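Local coordinates for uronate dehydrogenase (Agrobacterium tumefaciens, PDB 3RFX), which probably oxidises uronic acids such as galacturonate and glucuronate to aldarolactones, using NAD as the hydride acceptor, at residues I115-P126 with W204-D215. The protein carries 1 engineered substitution. Sequence-based numbering, arbitrary orientation.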
ATOM      1  N   ILE A 115     -16.818  12.938  -4.096  1.00 11.82           N
ATOM      2  CA  ILE A 115     -16.051  12.545  -2.917  1.00 11.59           C
ATOM      3  C   ILE A 115     -16.295  13.526  -1.767  1.00 13.62           C
ATOM      4  O   ILE A 115     -15.483  13.652  -0.847  1.00 12.18           O
ATOM      5  CB  ILE A 115     -14.527  12.394  -3.242  1.00 11.02           C
ATOM      6  CG1 ILE A 115     -13.967  13.609  -4.004  1.00 14.03           C
ATOM      7  CG2 ILE A 115     -14.316  11.137  -4.125  1.00 13.09           C
ATOM      8  CD1 ILE A 115     -13.663  14.865  -3.155  1.00 13.03           C
ATOM      9  N   GLY A 116     -17.435  14.207  -1.821  1.00 10.51           N
ATOM     10  CA  GLY A 116     -17.713  15.288  -0.888  1.00 10.58           C
ATOM     11  C   GLY A 116     -17.719  14.945   0.592  1.00 12.86           C
ATOM     12  O   GLY A 116     -17.480  15.829   1.422  1.00 12.87           O
ATOM     13  N   TYR A 117     -18.004  13.696   0.949  1.00 11.08           N
ATOM     14  CA  TYR A 117     -18.037  13.328   2.374  1.00 11.00           C
ATOM     15  C   TYR A 117     -16.679  13.028   3.019  1.00 15.12           C
ATOM     16  O   TYR A 117     -16.614  12.801   4.231  1.00 11.69           O
ATOM     17  CB  TYR A 117     -19.033  12.186   2.660  1.00 12.41           C
ATOM     18  CG  TYR A 117     -20.432  12.689   2.984  1.00 13.93           C
ATOM     19  CD1 TYR A 117     -20.722  13.240   4.234  1.00 13.29           C
ATOM     20  CD2 TYR A 117     -21.449  12.637   2.041  1.00 13.14           C
ATOM     21  CE1 TYR A 117     -21.999  13.714   4.535  1.00 13.26           C
ATOM     22  CE2 TYR A 117     -22.738  13.100   2.336  1.00 14.96           C
ATOM     23  CZ  TYR A 117     -23.000  13.640   3.582  1.00 14.87           C
ATOM     24  OH  TYR A 117     -24.265  14.114   3.875  1.00 14.92           O
ATOM     25  N   TYR A 118     -15.596  13.020   2.241  1.00 13.87           N
ATOM     26  CA  TYR A 118     -14.268  12.869   2.851  1.00 12.66           C
ATOM     27  C   TYR A 118     -13.929  14.118   3.656  1.00 13.49           C
ATOM     28  O   TYR A 118     -14.282  15.225   3.255  1.00 12.15           O
ATOM     29  CB  TYR A 118     -13.179  12.640   1.796  1.00 11.71           C
ATOM     30  CG  TYR A 118     -13.151  11.231   1.238  1.00 12.76           C
ATOM     31  CD1 TYR A 118     -12.496  10.208   1.919  1.00 16.44           C
ATOM     32  CD2 TYR A 118     -13.772  10.928   0.028  1.00 11.90           C
ATOM     33  CE1 TYR A 118     -12.462   8.913   1.418  1.00 15.44           C
ATOM     34  CE2 TYR A 118     -13.737   9.632  -0.491  1.00 13.29           C
ATOM     35  CZ  TYR A 118     -13.086   8.634   0.213  1.00 14.28           C
ATOM     36  OH  TYR A 118     -13.045   7.351  -0.289  1.00 14.65           O
ATOM     37  N   PRO A 119     -13.231  13.946   4.791  1.00 12.69           N
ATOM     38  CA  PRO A 119     -12.770  15.082   5.601  1.00 15.03           C
ATOM     39  C   PRO A 119     -11.712  15.854   4.830  1.00 15.09           C
ATOM     40  O   PRO A 119     -10.989  15.260   4.030  1.00 12.90           O
ATOM     41  CB  PRO A 119     -12.103  14.423   6.818  1.00 17.87           C
ATOM     42  CG  PRO A 119     -12.420  12.972   6.737  1.00 21.82           C
ATOM     43  CD  PRO A 119     -12.787  12.646   5.325  1.00 16.50           C
ATOM     44  N   GLN A 120     -11.605  17.150   5.082  1.00 13.28           N
ATOM     45  CA  GLN A 120     -10.619  17.978   4.394  1.00 13.17           C
ATOM     46  C   GLN A 120      -9.190  17.636   4.798  1.00 14.71           C
ATOM     47  O   GLN A 120      -8.244  18.020   4.116  1.00 14.56           O
ATOM     48  CB  GLN A 120     -10.912  19.467   4.632  1.00 13.93           C
ATOM     49  CG  GLN A 120     -12.257  19.877   4.058  1.00 12.74           C
ATOM     50  CD  GLN A 120     -12.503  21.371   4.100  1.00 13.68           C
ATOM     51  OE1 GLN A 120     -11.672  22.153   4.585  1.00 13.94           O
ATOM     52  NE2 GLN A 120     -13.658  21.779   3.589  1.00 11.54           N
ATOM     53  N   THR A 121      -9.039  16.900   5.898  1.00 11.33           N
ATOM     54  CA  THR A 121      -7.717  16.541   6.401  1.00 11.76           C
ATOM     55  C   THR A 121      -7.108  15.342   5.670  1.00 16.82           C
ATOM     56  O   THR A 121      -5.947  14.996   5.888  1.00 14.12           O
ATOM     57  CB  THR A 121      -7.776  16.221   7.902  1.00 15.24           C
ATOM     58  OG1 THR A 121      -8.804  15.251   8.132  1.00 15.19           O
ATOM     59  CG2 THR A 121      -8.112  17.484   8.698  1.00 14.49           C
ATOM     60  N   GLU A 122      -7.894  14.700   4.813  1.00 12.67           N
ATOM     61  CA  GLU A 122      -7.436  13.485   4.143  1.00 12.77           C
ATOM     62  C   GLU A 122      -7.017  13.767   2.695  1.00 13.38           C
ATOM     63  O   GLU A 122      -7.793  14.313   1.919  1.00 12.43           O
ATOM     64  CB  GLU A 122      -8.537  12.421   4.182  1.00 15.99           C
ATOM     65  CG  GLU A 122      -8.103  11.085   3.580  1.00 20.21           C
ATOM     66  CD  GLU A 122      -9.131   9.979   3.784  1.00 28.92           C
ATOM     67  OE1 GLU A 122     -10.149  10.212   4.478  1.00 25.45           O
ATOM     68  OE2 GLU A 122      -8.910   8.871   3.248  1.00 31.54           O
ATOM     69  N   ARG A 123      -5.786  13.408   2.340  1.00 12.57           N
ATOM     70  CA  ARG A 123      -5.292  13.588   0.967  1.00 13.94           C
ATOM     71  C   ARG A 123      -5.763  12.419   0.102  1.00 12.99           C
ATOM     72  O   ARG A 123      -5.653  11.268   0.517  1.00 13.27           O
ATOM     73  CB  ARG A 123      -3.764  13.677   0.969  1.00 13.90           C
ATOM     74  CG  ARG A 123      -3.119  13.845  -0.407  1.00 12.49           C
ATOM     75  CD  ARG A 123      -1.616  14.150  -0.270  1.00 15.78           C
ATOM     76  NE  ARG A 123      -0.946  14.294  -1.569  1.00 15.02           N
ATOM     77  CZ  ARG A 123      -1.008  15.386  -2.328  1.00 20.48           C
ATOM     78  NH1 ARG A 123      -1.720  16.439  -1.934  1.00 16.10           N
ATOM     79  NH2 ARG A 123      -0.364  15.426  -3.491  1.00 22.41           N
ATOM     80  N   LEU A 124      -6.290  12.714  -1.087  1.00 11.84           N
ATOM     81  CA  LEU A 124      -6.943  11.697  -1.909  1.00 13.32           C
ATOM     82  C   LEU A 124      -6.210  11.450  -3.218  1.00 15.09           C
ATOM     83  O   LEU A 124      -5.903  12.389  -3.947  1.00 13.27           O
ATOM     84  CB  LEU A 124      -8.389  12.103  -2.242  1.00 12.69           C
ATOM     85  CG  LEU A 124      -9.332  12.495  -1.101  1.00 13.54           C
ATOM     86  CD1 LEU A 124     -10.753  12.751  -1.649  1.00 12.95           C
ATOM     87  CD2 LEU A 124      -9.352  11.414  -0.032  1.00 14.05           C
ATOM     88  N   GLY A 125      -5.955  10.180  -3.521  1.00 16.33           N
ATOM     89  CA  GLY A 125      -5.511   9.797  -4.850  1.00 16.88           C
ATOM     90  C   GLY A 125      -6.712   9.510  -5.743  1.00 14.13           C
ATOM     91  O   GLY A 125      -7.851   9.486  -5.276  1.00 13.61           O
ATOM     92  N   PRO A 126      -6.465   9.275  -7.040  1.00 15.73           N
ATOM     93  CA  PRO A 126      -7.553   9.082  -8.008  1.00 16.09           C
ATOM     94  C   PRO A 126      -8.369   7.795  -7.824  1.00 18.39           C
ATOM     95  O   PRO A 126      -9.470   7.707  -8.370  1.00 19.69           O
ATOM     96  CB  PRO A 126      -6.821   9.057  -9.364  1.00 17.31           C
ATOM     97  CG  PRO A 126      -5.411   8.652  -9.031  1.00 20.29           C
ATOM     98  CD  PRO A 126      -5.137   9.273  -7.678  1.00 13.80           C
ATOM     99  N   TRP A 204      -7.944  15.379 -11.013  1.00 11.94           N
ATOM    100  CA  TRP A 204      -8.427  16.294  -9.978  1.00 13.53           C
ATOM    101  C   TRP A 204      -8.376  17.704 -10.534  1.00 11.38           C
ATOM    102  O   TRP A 204      -7.306  18.195 -10.891  1.00 13.97           O
ATOM    103  CB  TRP A 204      -7.574  16.181  -8.720  1.00 12.50           C
ATOM    104  CG  TRP A 204      -7.690  14.843  -8.044  1.00 11.18           C
ATOM    105  CD1 TRP A 204      -6.760  13.849  -8.040  1.00 12.18           C
ATOM    106  CD2 TRP A 204      -8.800  14.362  -7.273  1.00 11.16           C
ATOM    107  NE1 TRP A 204      -7.219  12.771  -7.308  1.00 11.78           N
ATOM    108  CE2 TRP A 204      -8.466  13.067  -6.821  1.00 12.59           C
ATOM    109  CE3 TRP A 204     -10.040  14.912  -6.905  1.00 11.54           C
ATOM    110  CZ2 TRP A 204      -9.323  12.306  -6.025  1.00 12.35           C
ATOM    111  CZ3 TRP A 204     -10.895  14.154  -6.119  1.00 10.76           C
ATOM    112  CH2 TRP A 204     -10.530  12.863  -5.683  1.00 12.78           C
ATOM    113  N   GLY A 205      -9.532  18.357 -10.607  1.00 14.02           N
ATOM    114  CA  GLY A 205      -9.602  19.677 -11.201  1.00 13.30           C
ATOM    115  C   GLY A 205      -9.320  20.778 -10.196  1.00 13.58           C
ATOM    116  O   GLY A 205     -10.249  21.357  -9.640  1.00 15.12           O
ATOM    117  N   ALA A 206      -8.040  21.054  -9.966  1.00 14.08           N
ATOM    118  CA  ALA A 206      -7.609  22.125  -9.072  1.00 14.46           C
ATOM    119  C   ALA A 206      -6.312  22.735  -9.573  1.00 18.01           C
ATOM    120  O   ALA A 206      -5.513  22.057 -10.220  1.00 14.80           O
ATOM    121  CB  ALA A 206      -7.412  21.583  -7.667  1.00 13.97           C
ATOM    122  N   SER A 207      -6.087  24.009  -9.264  1.00 13.06           N
ATOM    123  CA  SER A 207      -4.807  24.630  -9.564  1.00 12.17           C
ATOM    124  C   SER A 207      -3.711  24.102  -8.621  1.00 13.13           C
ATOM    125  O   SER A 207      -3.957  23.181  -7.858  1.00 14.84           O
ATOM    126  CB  SER A 207      -4.930  26.152  -9.529  1.00 15.04           C
ATOM    127  OG  SER A 207      -5.721  26.592 -10.625  1.00 15.89           O
ATOM    128  N   ALA A 208      -2.504  24.656  -8.700  1.00 12.34           N
ATOM    129  CA  ALA A 208      -1.391  24.164  -7.881  1.00 14.96           C
ATOM    130  C   ALA A 208      -1.419  24.844  -6.514  1.00 14.53           C
ATOM    131  O   ALA A 208      -0.519  25.609  -6.161  1.00 14.41           O
ATOM    132  CB  ALA A 208      -0.052  24.416  -8.577  1.00 16.47           C
ATOM    133  N   ASN A 209      -2.469  24.563  -5.755  1.00 13.71           N
ATOM    134  CA  ASN A 209      -2.691  25.234  -4.478  1.00 14.72           C
ATOM    135  C   ASN A 209      -1.849  24.640  -3.354  1.00 13.48           C
ATOM    136  O   ASN A 209      -1.833  23.423  -3.168  1.00 13.21           O
ATOM    137  CB  ASN A 209      -4.181  25.149  -4.116  1.00 13.35           C
ATOM    138  CG  ASN A 209      -5.082  25.640  -5.242  1.00 11.75           C
ATOM    139  OD1 ASN A 209      -4.725  26.570  -5.971  1.00 12.96           O
ATOM    140  ND2 ASN A 209      -6.232  24.992  -5.414  1.00 10.98           N
ATOM    141  N   ASP A 210      -1.154  25.491  -2.600  1.00 13.88           N
ATOM    142  CA  ASP A 210      -0.387  25.011  -1.446  1.00 15.03           C
ATOM    143  C   ASP A 210      -1.263  24.148  -0.545  1.00 14.17           C
ATOM    144  O   ASP A 210      -0.795  23.156   0.007  1.00 14.74           O
ATOM    145  CB  ASP A 210       0.182  26.171  -0.619  1.00 15.30           C
ATOM    146  CG  ASP A 210       1.359  26.856  -1.288  1.00 21.30           C
ATOM    147  OD1 ASP A 210       1.757  26.439  -2.399  1.00 18.81           O
ATOM    148  OD2 ASP A 210       1.887  27.816  -0.686  1.00 18.97           O
ATOM    149  N   ALA A 211      -2.534  24.532  -0.388  1.00 11.79           N
ATOM    150  CA  ALA A 211      -3.446  23.779   0.479  1.00 12.90           C
ATOM    151  C   ALA A 211      -4.303  22.724  -0.223  1.00 10.87           C
ATOM    152  O   ALA A 211      -5.316  22.285   0.325  1.00 12.12           O
ATOM    153  CB  ALA A 211      -4.340  24.742   1.286  1.00 12.89           C
ATOM    154  N   GLY A 212      -3.909  22.306  -1.429  1.00 13.27           N
ATOM    155  CA  GLY A 212      -4.651  21.289  -2.160  1.00 10.71           C
ATOM    156  C   GLY A 212      -4.773  19.970  -1.406  1.00 12.56           C
ATOM    157  O   GLY A 212      -3.868  19.599  -0.633  1.00 14.39           O
ATOM    158  N   TRP A 213      -5.885  19.264  -1.632  1.00 10.78           N
ATOM    159  CA  TRP A 213      -6.183  17.998  -0.972  1.00 10.43           C
ATOM    160  C   TRP A 213      -5.917  16.784  -1.866  1.00 11.54           C
ATOM    161  O   TRP A 213      -6.040  15.653  -1.404  1.00 11.87           O
ATOM    162  CB  TRP A 213      -7.673  17.920  -0.601  1.00 10.20           C
ATOM    163  CG  TRP A 213      -8.189  19.061   0.243  1.00 11.82           C
ATOM    164  CD1 TRP A 213      -7.524  19.733   1.220  1.00 12.24           C
ATOM    165  CD2 TRP A 213      -9.506  19.624   0.182  1.00 11.92           C
ATOM    166  NE1 TRP A 213      -8.355  20.701   1.779  1.00 12.76           N
ATOM    167  CE2 TRP A 213      -9.571  20.651   1.146  1.00 11.16           C
ATOM    168  CE3 TRP A 213     -10.634  19.360  -0.605  1.00 13.81           C
ATOM    169  CZ2 TRP A 213     -10.724  21.410   1.348  1.00 12.44           C
ATOM    170  CZ3 TRP A 213     -11.777  20.123  -0.410  1.00 12.92           C
ATOM    171  CH2 TRP A 213     -11.813  21.129   0.560  1.00 12.62           C
ATOM    172  N   TRP A 214      -5.595  17.022  -3.138  1.00 13.69           N
ATOM    173  CA  TRP A 214      -5.696  15.973  -4.167  1.00 12.61           C
ATOM    174  C   TRP A 214      -4.381  15.690  -4.890  1.00 13.54           C
ATOM    175  O   TRP A 214      -3.614  16.594  -5.172  1.00 12.99           O
ATOM    176  CB  TRP A 214      -6.772  16.342  -5.204  1.00 11.35           C
ATOM    177  CG  TRP A 214      -8.120  16.615  -4.593  1.00 11.45           C
ATOM    178  CD1 TRP A 214      -8.699  15.949  -3.539  1.00 11.30           C
ATOM    179  CD2 TRP A 214      -9.058  17.612  -5.003  1.00 10.06           C
ATOM    180  NE1 TRP A 214      -9.936  16.486  -3.269  1.00 11.91           N
ATOM    181  CE2 TRP A 214     -10.179  17.507  -4.150  1.00 12.28           C
ATOM    182  CE3 TRP A 214      -9.058  18.593  -6.003  1.00 10.54           C
ATOM    183  CZ2 TRP A 214     -11.285  18.348  -4.267  1.00 12.90           C
ATOM    184  CZ3 TRP A 214     -10.159  19.428  -6.117  1.00 13.32           C
ATOM    185  CH2 TRP A 214     -11.260  19.294  -5.259  1.00 13.68           C
ATOM    186  N   ASP A 215      -4.153  14.421  -5.207  1.00 10.58           N
ATOM    187  CA  ASP A 215      -2.872  13.974  -5.750  1.00 13.13           C
ATOM    188  C   ASP A 215      -3.045  13.571  -7.216  1.00 11.65           C
ATOM    189  O   ASP A 215      -3.662  12.562  -7.493  1.00 11.92           O
ATOM    190  CB  ASP A 215      -2.381  12.768  -4.936  1.00 13.62           C
ATOM    191  CG  ASP A 215      -1.101  12.144  -5.502  1.00 24.43           C
ATOM    192  OD1 ASP A 215      -0.459  12.743  -6.393  1.00 17.12           O
ATOM    193  OD2 ASP A 215      -0.741  11.045  -5.041  1.00 31.62           O
TER
HETATM  194  O   HOH W   1      -2.886  17.282   0.501  1.00 12.32           O
HETATM  195  O   HOH W   2      -2.377  18.622  -3.772  1.00 21.66           O
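Arg123 NH1 hands its hydrogens to two waters in the guanidinium plane: water 1, 2.8 Å from NH1, passes a bond on to Gly212 O, and water 2 donates to Trp214 O. An extended chain, with CG anti to the backbone N (chi1 179°), carries the guanidinium along the 212-215 backbone. One of its faces lies against Asp215 CB, 3.6 Å from Arg123 NH2, whereas the salt bridge from NH2 to Asp215 OD1 is long at 4.0 Å; that oxygen also accepts from Ser217 N. Next along the chain, Leu124 forms a single beta bridge with Trp214: Leu124 N donates to Trp213 O (3.0 Å), and Asp215 N returns a bond to Leu124 O. Gln120 lays CB and its carbonyl O over one face of the Trp213 ring; beyond CG the chain passes over the rim, CD coming within 3.3 Å of Trp213 CZ2 and the amide inclined 36° to the indole, while NE2 bonds to Leu250 O and Phe253 O. Ile115 CG1 meets the edge of Trp204, 3.8 Å from CZ3, and Leu124 CB touches both Trp204 CZ2 and Trp214 CD1. Trp214 NE1 is satisfied by Gln254 OE1. The contact thus ties the loop between strand 105-111 and helix 135-154 to the chain leaving edge strand 202-205 of the Rossmann sheet, through a water-bridged, face-packed guanidinium beside an indole-rich apolar layer; the long ion pair probably adds only modestly.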